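PDB 3A79: toll-like receptor 6, Variable lymphocyte receptor B from Mus musculus, which probably pairs with TLR2 at the cell surface to sense microbial diacylated lipopeptides, here as a TLR6 ectodomain fragment fused to a hagfish variable lymphocyte receptor part. Local coordinates for residues T54-L59 with L78-L83; N62-L67 with S84-R89. One frame throughout, in Å; residues are numbered along the deposited sequence.

Contact 1 (T54-L59 with L78-L83)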
loop_
_atom_site.group_PDB
_atom_site.type_symbol
_atom_site.label_atom_id
_atom_site.label_comp_id
_atom_site.label_asym_id
_atom_site.label_seq_id
_atom_site.Cartn_x
_atom_site.Cartn_y
_atom_site.Cartn_z
ATOM N N THR B 54 -9.662 33.540 -41.309
ATOM C CA THR B 54 -9.156 32.791 -40.147
ATOM C C THR B 54 -8.940 33.746 -38.997
ATOM O O THR B 54 -8.595 34.902 -39.221
ATOM C CB THR B 54 -7.783 32.130 -40.410
ATOM O OG1 THR B 54 -7.782 31.486 -41.680
ATOM C CG2 THR B 54 -7.462 31.107 -39.340
ATOM N N LYS B 55 -9.104 33.267 -37.769
ATOM C CA LYS B 55 -9.000 34.154 -36.614
ATOM C C LYS B 55 -7.873 33.810 -35.646
ATOM O O LYS B 55 -7.198 34.707 -35.160
ATOM C CB LYS B 55 -10.350 34.286 -35.899
ATOM C CG LYS B 55 -11.380 34.984 -36.774
ATOM C CD LYS B 55 -12.713 35.204 -36.090
ATOM C CE LYS B 55 -13.573 36.142 -36.931
ATOM N NZ LYS B 55 -14.976 36.221 -36.440
ATOM N N ALA B 56 -7.659 32.529 -35.373
ATOM C CA ALA B 56 -6.524 32.113 -34.552
ATOM C C ALA B 56 -5.584 31.199 -35.335
ATOM O O ALA B 56 -5.962 30.096 -35.712
ATOM C CB ALA B 56 -7.001 31.419 -33.288
ATOM N N LEU B 57 -4.361 31.662 -35.579
ATOM C CA LEU B 57 -3.363 30.871 -36.299
ATOM C C LEU B 57 -2.165 30.509 -35.414
ATOM O O LEU B 57 -1.562 31.378 -34.802
ATOM C CB LEU B 57 -2.893 31.620 -37.551
ATOM C CG LEU B 57 -1.642 31.115 -38.282
ATOM C CD1 LEU B 57 -1.693 29.622 -38.502
ATOM C CD2 LEU B 57 -1.465 31.844 -39.607
ATOM N N SER B 58 -1.837 29.223 -35.336
ATOM C CA SER B 58 -0.639 28.790 -34.627
ATOM C C SER B 58 0.354 28.180 -35.598
ATOM O O SER B 58 0.041 27.232 -36.306
ATOM C CB SER B 58 -0.965 27.777 -33.528
ATOM O OG SER B 58 0.226 27.224 -32.981
ATOM N N LEU B 59 1.550 28.746 -35.633
ATOM C CA LEU B 59 2.640 28.206 -36.425
ATOM C C LEU B 59 3.762 27.816 -35.472
ATOM O O LEU B 59 4.914 27.674 -35.870
ATOM C CB LEU B 59 3.098 29.231 -37.459
ATOM C CG LEU B 59 1.961 29.510 -38.434
ATOM C CD1 LEU B 59 2.045 30.891 -39.047
ATOM C CD2 LEU B 59 1.943 28.432 -39.503
ATOM N N LEU B 78 -7.414 38.198 -38.393
ATOM C CA LEU B 78 -6.579 37.540 -37.386
ATOM C C LEU B 78 -6.658 38.210 -36.017
ATOM O O LEU B 78 -6.456 39.414 -35.907
ATOM C CB LEU B 78 -5.119 37.493 -37.857
ATOM C CG LEU B 78 -4.225 36.549 -37.055
ATOM C CD1 LEU B 78 -4.913 35.214 -36.942
ATOM C CD2 LEU B 78 -2.877 36.374 -37.708
ATOM N N ARG B 79 -6.966 37.428 -34.986
ATOM C CA ARG B 79 -6.963 37.923 -33.618
ATOM C C ARG B 79 -5.774 37.334 -32.883
ATOM O O ARG B 79 -5.117 38.002 -32.088
ATOM C CB ARG B 79 -8.233 37.519 -32.872
ATOM C CG ARG B 79 -9.533 38.136 -33.354
ATOM C CD ARG B 79 -10.691 37.680 -32.449
ATOM N NE ARG B 79 -10.919 36.224 -32.473
ATOM C CZ ARG B 79 -10.482 35.356 -31.552
ATOM N NH1 ARG B 79 -9.774 35.785 -30.511
ATOM N NH2 ARG B 79 -10.750 34.052 -31.676
ATOM N N VAL B 80 -5.502 36.070 -33.155
ATOM C CA VAL B 80 -4.472 35.339 -32.437
ATOM C C VAL B 80 -3.413 34.800 -33.389
ATOM O O VAL B 80 -3.732 34.212 -34.420
ATOM C CB VAL B 80 -5.095 34.178 -31.653
ATOM C CG1 VAL B 80 -4.021 33.282 -31.048
ATOM C CG2 VAL B 80 -6.069 34.725 -30.603
ATOM N N LEU B 81 -2.149 35.027 -33.050
ATOM C CA LEU B 81 -1.037 34.486 -33.821
ATOM C C LEU B 81 -0.014 33.924 -32.847
ATOM O O LEU B 81 0.579 34.664 -32.074
ATOM C CB LEU B 81 -0.410 35.568 -34.705
ATOM C CG LEU B 81 0.915 35.245 -35.403
ATOM C CD1 LEU B 81 0.734 34.255 -36.544
ATOM C CD2 LEU B 81 1.557 36.533 -35.905
ATOM N N ARG B 82 0.161 32.610 -32.853
ATOM C CA ARG B 82 1.111 31.979 -31.951
ATOM C C ARG B 82 2.319 31.542 -32.758
ATOM O O ARG B 82 2.203 30.758 -33.683
ATOM C CB ARG B 82 0.471 30.817 -31.183
ATOM C CG ARG B 82 -0.885 31.189 -30.557
ATOM C CD ARG B 82 -1.335 30.263 -29.414
ATOM N NE ARG B 82 -1.902 28.996 -29.885
ATOM C CZ ARG B 82 -1.265 27.823 -29.855
ATOM N NH1 ARG B 82 -0.025 27.738 -29.363
ATOM N NH2 ARG B 82 -1.870 26.729 -30.313
ATOM N N LEU B 83 3.478 32.088 -32.417
ATOM C CA LEU B 83 4.694 31.847 -33.170
ATOM C C LEU B 83 5.803 31.393 -32.234
ATOM O O LEU B 83 6.977 31.352 -32.611
ATOM C CB LEU B 83 5.101 33.112 -33.919
ATOM C CG LEU B 83 4.559 33.196 -35.336
ATOM C CD1 LEU B 83 4.549 34.635 -35.844
ATOM C CD2 LEU B 83 5.404 32.286 -36.222
#

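Contact 2 (N62-L67 with S84-R89)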
loop_
_atom_site.group_PDB
_atom_site.type_symbol
_atom_site.label_atom_id
_atom_site.label_comp_id
_atom_site.label_asym_id
_atom_site.label_seq_id
_atom_site.Cartn_x
_atom_site.Cartn_y
_atom_site.Cartn_z
ATOM N N ASN B 62 7.876 25.564 -35.406
ATOM C CA ASN B 62 8.343 25.389 -36.777
ATOM C C ASN B 62 9.739 26.007 -36.980
ATOM O O ASN B 62 10.503 26.173 -36.014
ATOM C CB ASN B 62 7.327 25.959 -37.775
ATOM C CG ASN B 62 6.028 25.176 -37.798
ATOM O OD1 ASN B 62 4.943 25.752 -37.783
ATOM N ND2 ASN B 62 6.133 23.858 -37.825
ATOM N N SER B 63 10.068 26.345 -38.227
ATOM C CA SER B 63 11.372 26.916 -38.545
ATOM C C SER B 63 11.238 28.192 -39.366
ATOM O O SER B 63 12.088 28.491 -40.213
ATOM C CB SER B 63 12.257 25.904 -39.281
ATOM O OG SER B 63 12.472 24.730 -38.515
ATOM N N ILE B 64 10.168 28.939 -39.112
ATOM C CA ILE B 64 10.009 30.274 -39.679
ATOM C C ILE B 64 11.105 31.181 -39.135
ATOM O O ILE B 64 11.471 31.070 -37.967
ATOM C CB ILE B 64 8.642 30.858 -39.330
ATOM C CG1 ILE B 64 7.541 29.966 -39.910
ATOM C CG2 ILE B 64 8.531 32.289 -39.841
ATOM C CD1 ILE B 64 6.174 30.228 -39.338
ATOM N N SER B 65 11.632 32.070 -39.979
ATOM C CA SER B 65 12.797 32.879 -39.615
ATOM C C SER B 65 12.571 34.376 -39.788
ATOM O O SER B 65 13.115 35.188 -39.037
ATOM C CB SER B 65 14.028 32.440 -40.413
ATOM O OG SER B 65 14.452 31.141 -40.021
ATOM N N GLU B 66 11.779 34.742 -40.785
ATOM C CA GLU B 66 11.411 36.138 -40.976
ATOM C C GLU B 66 9.909 36.239 -41.178
ATOM O O GLU B 66 9.276 35.307 -41.665
ATOM C CB GLU B 66 12.162 36.746 -42.159
ATOM C CG GLU B 66 12.079 35.932 -43.437
ATOM C CD GLU B 66 12.719 36.638 -44.623
ATOM O OE1 GLU B 66 13.334 37.708 -44.416
ATOM O OE2 GLU B 66 12.606 36.124 -45.760
ATOM N N LEU B 67 9.332 37.362 -40.783
ATOM C CA LEU B 67 7.899 37.546 -40.918
ATOM C C LEU B 67 7.635 38.837 -41.676
ATOM O O LEU B 67 7.523 39.904 -41.069
ATOM C CB LEU B 67 7.227 37.570 -39.541
ATOM C CG LEU B 67 5.714 37.796 -39.478
ATOM C CD1 LEU B 67 4.983 36.695 -40.204
ATOM C CD2 LEU B 67 5.230 37.888 -38.042
ATOM N N SER B 84 5.413 31.064 -31.006
ATOM C CA SER B 84 6.317 30.448 -30.046
ATOM C C SER B 84 7.209 29.402 -30.708
ATOM O O SER B 84 6.822 28.767 -31.686
ATOM C CB SER B 84 5.514 29.827 -28.906
ATOM O OG SER B 84 4.157 29.661 -29.295
ATOM N N HIS B 85 8.411 29.247 -30.171
ATOM C CA HIS B 85 9.423 28.330 -30.703
ATOM C C HIS B 85 9.684 28.391 -32.194
ATOM O O HIS B 85 9.508 27.405 -32.895
ATOM C CB HIS B 85 9.129 26.894 -30.302
ATOM C CG HIS B 85 9.220 26.660 -28.832
ATOM N ND1 HIS B 85 10.387 26.264 -28.216
ATOM C CD2 HIS B 85 8.297 26.789 -27.849
ATOM C CE1 HIS B 85 10.173 26.137 -26.918
ATOM N NE2 HIS B 85 8.913 26.449 -26.669
ATOM N N ASN B 86 10.128 29.544 -32.674
ATOM C CA ASN B 86 10.698 29.617 -34.011
ATOM C C ASN B 86 12.105 30.190 -34.019
ATOM O O ASN B 86 12.853 30.030 -33.059
ATOM C CB ASN B 86 9.796 30.383 -34.962
ATOM C CG ASN B 86 8.673 29.533 -35.486
ATOM O OD1 ASN B 86 7.758 29.167 -34.749
ATOM N ND2 ASN B 86 8.729 29.214 -36.767
ATOM N N ARG B 87 12.463 30.856 -35.106
ATOM C CA ARG B 87 13.850 31.238 -35.321
ATOM C C ARG B 87 13.961 32.669 -35.848
ATOM O O ARG B 87 14.958 33.035 -36.483
ATOM C CB ARG B 87 14.517 30.254 -36.296
ATOM C CG ARG B 87 14.137 28.770 -36.096
ATOM C CD ARG B 87 15.094 28.027 -35.154
ATOM N NE ARG B 87 14.770 26.603 -35.015
ATOM C CZ ARG B 87 15.081 25.662 -35.907
ATOM N NH1 ARG B 87 15.722 25.980 -37.025
ATOM N NH2 ARG B 87 14.745 24.394 -35.686
ATOM N N ILE B 88 12.930 33.467 -35.582
ATOM C CA ILE B 88 12.893 34.860 -36.010
ATOM C C ILE B 88 13.914 35.708 -35.255
ATOM O O ILE B 88 13.978 35.663 -34.019
ATOM C CB ILE B 88 11.509 35.465 -35.778
ATOM C CG1 ILE B 88 10.442 34.593 -36.419
ATOM C CG2 ILE B 88 11.442 36.878 -36.322
ATOM C CD1 ILE B 88 9.043 35.023 -36.068
ATOM N N ARG B 89 14.698 36.487 -36.000
ATOM C CA ARG B 89 15.743 37.320 -35.396
ATOM C C ARG B 89 15.295 38.763 -35.212
ATOM O O ARG B 89 15.463 39.339 -34.143
ATOM C CB ARG B 89 17.049 37.241 -36.194
ATOM C CG ARG B 89 17.821 35.966 -35.906
ATOM C CD ARG B 89 19.119 35.847 -36.681
ATOM N NE ARG B 89 19.736 34.545 -36.429
ATOM C CZ ARG B 89 19.788 33.551 -37.311
ATOM N NH1 ARG B 89 19.278 33.709 -38.528
ATOM N NH2 ARG B 89 20.365 32.402 -36.978
#

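Contact 1 (T54-L59 with L78-L83)
Lys55 O takes two backbone bonds from segment 78-83, from Val80 N at 3.0 Å and Arg79 N at 2.7 Å, both donors lying in the carbonyl plane and Arg79 N on a lone pair. From there the pairing is that of parallel strands: Leu57 donates its N-H to Val80 O at 2.9 Å and accepts from Arg82 N, and Leu59 N closes the run on Arg82 O. Strands 56-58 and 80-82 run 5° from parallel, their axes 4.7 Å apart, and strands 35-37 and 104-106 flank the pair.

Both segments belong to the TLR6 part of the fusion. Segment 78-83 carries the LxxLxL strand motif of leucine-rich repeats in Leu78, Leu81 and Leu83; segment 54-59 follows the same pattern with Leu57 and Leu59, Thr54 standing at the first leucine position. The leucines turn into the core of the solenoid, where Leu57 CG meets Leu81 CD1 at 4.3 Å and Leu59 CB meets Leu83 CD2. Leu78 brings CD1 beside Leu57 CB at 4.2 Å.

The other sheet face carries Ala56, Ser58, Val80 and Arg82. Ala56 CB rests on Val80 CB at 3.7 Å. Ser58 OG sits over one face of the Arg82 guanidinium, toward its rim, 3.4 Å from Arg82 NH2 but at an angle too poor for a hydrogen bond; it makes a weak one to Ser60 N instead. The Arg82 chain bends at chi3 (-79°), which turns NE off the line of the chain. An alanine here would probably leave Ser58 OG without the guanidinium it lies over. Just before the strands, the Lys55 and Arg79 side chains cross obliquely, and the charged ends of these two like-charged residues do not touch.

Contact 2 (N62-L67 with S84-R89)
The loops that follow the LxxLxL-type strands of two successive leucine-rich repeats, both in the TLR6 part, meet where Ile64 lies against Asn86 and Arg87. Asn62 and Asn86 hold the asparagine position of the repeat, and Ile64 and Ile88 the hydrophobic position two residues later. A single backbone hydrogen bond joins the segments: Arg87 N to Ile64 O at 3.0 Å, the donor nearly in line with the C=O bond though the N-H itself is bent to 140°. One step on, Ile88 CA points its hydrogen at Ser65 O in a CH...O contact of 3.1 Å. Asn86 slants across Ile64, with Asn86 CB 3.5 Å from Ile64 O. The exposed Arg87 chain bends at chi2 (-92°), taking CD off the extended path. Ser63 CB stands 4.1 Å above one face of the Arg87 guanidinium, toward its rim, and Ser63 OG is 3.6 Å from Arg87 NH2. Arg87 CB also touches Ser65 OG. Along the chain, segment 62-67 follows strand 56-58 and precedes strand 80-82, and segment 84-89 runs from strand 80-82 to the short strand 90-91, with the next repeat's Asn110 and Arg111 packed alongside.

Contact 2 continues contact 1 around the same two coils of the solenoid: segment 54-59 leads into 62-67 and segment 78-83 into 84-89, so their segments alternate along the chain. The centres lie 14 Å apart, yet the hydrophobic core is continuous between them. Ile64 CD1 of contact 2 packs 3.7 Å from Leu59 CB and 3.8 Å from Leu83 CD2, resting on leucines of both segments of contact 1, while Leu67 CD2 approaches Leu83 CD1 at 4.0 Å. Strand pairing thus gives way to loop stacking over one shared core. The contacts form no ligand pocket; a beta-D-mannopyranose of a glycan lies about 10 Å from the His85 side chain.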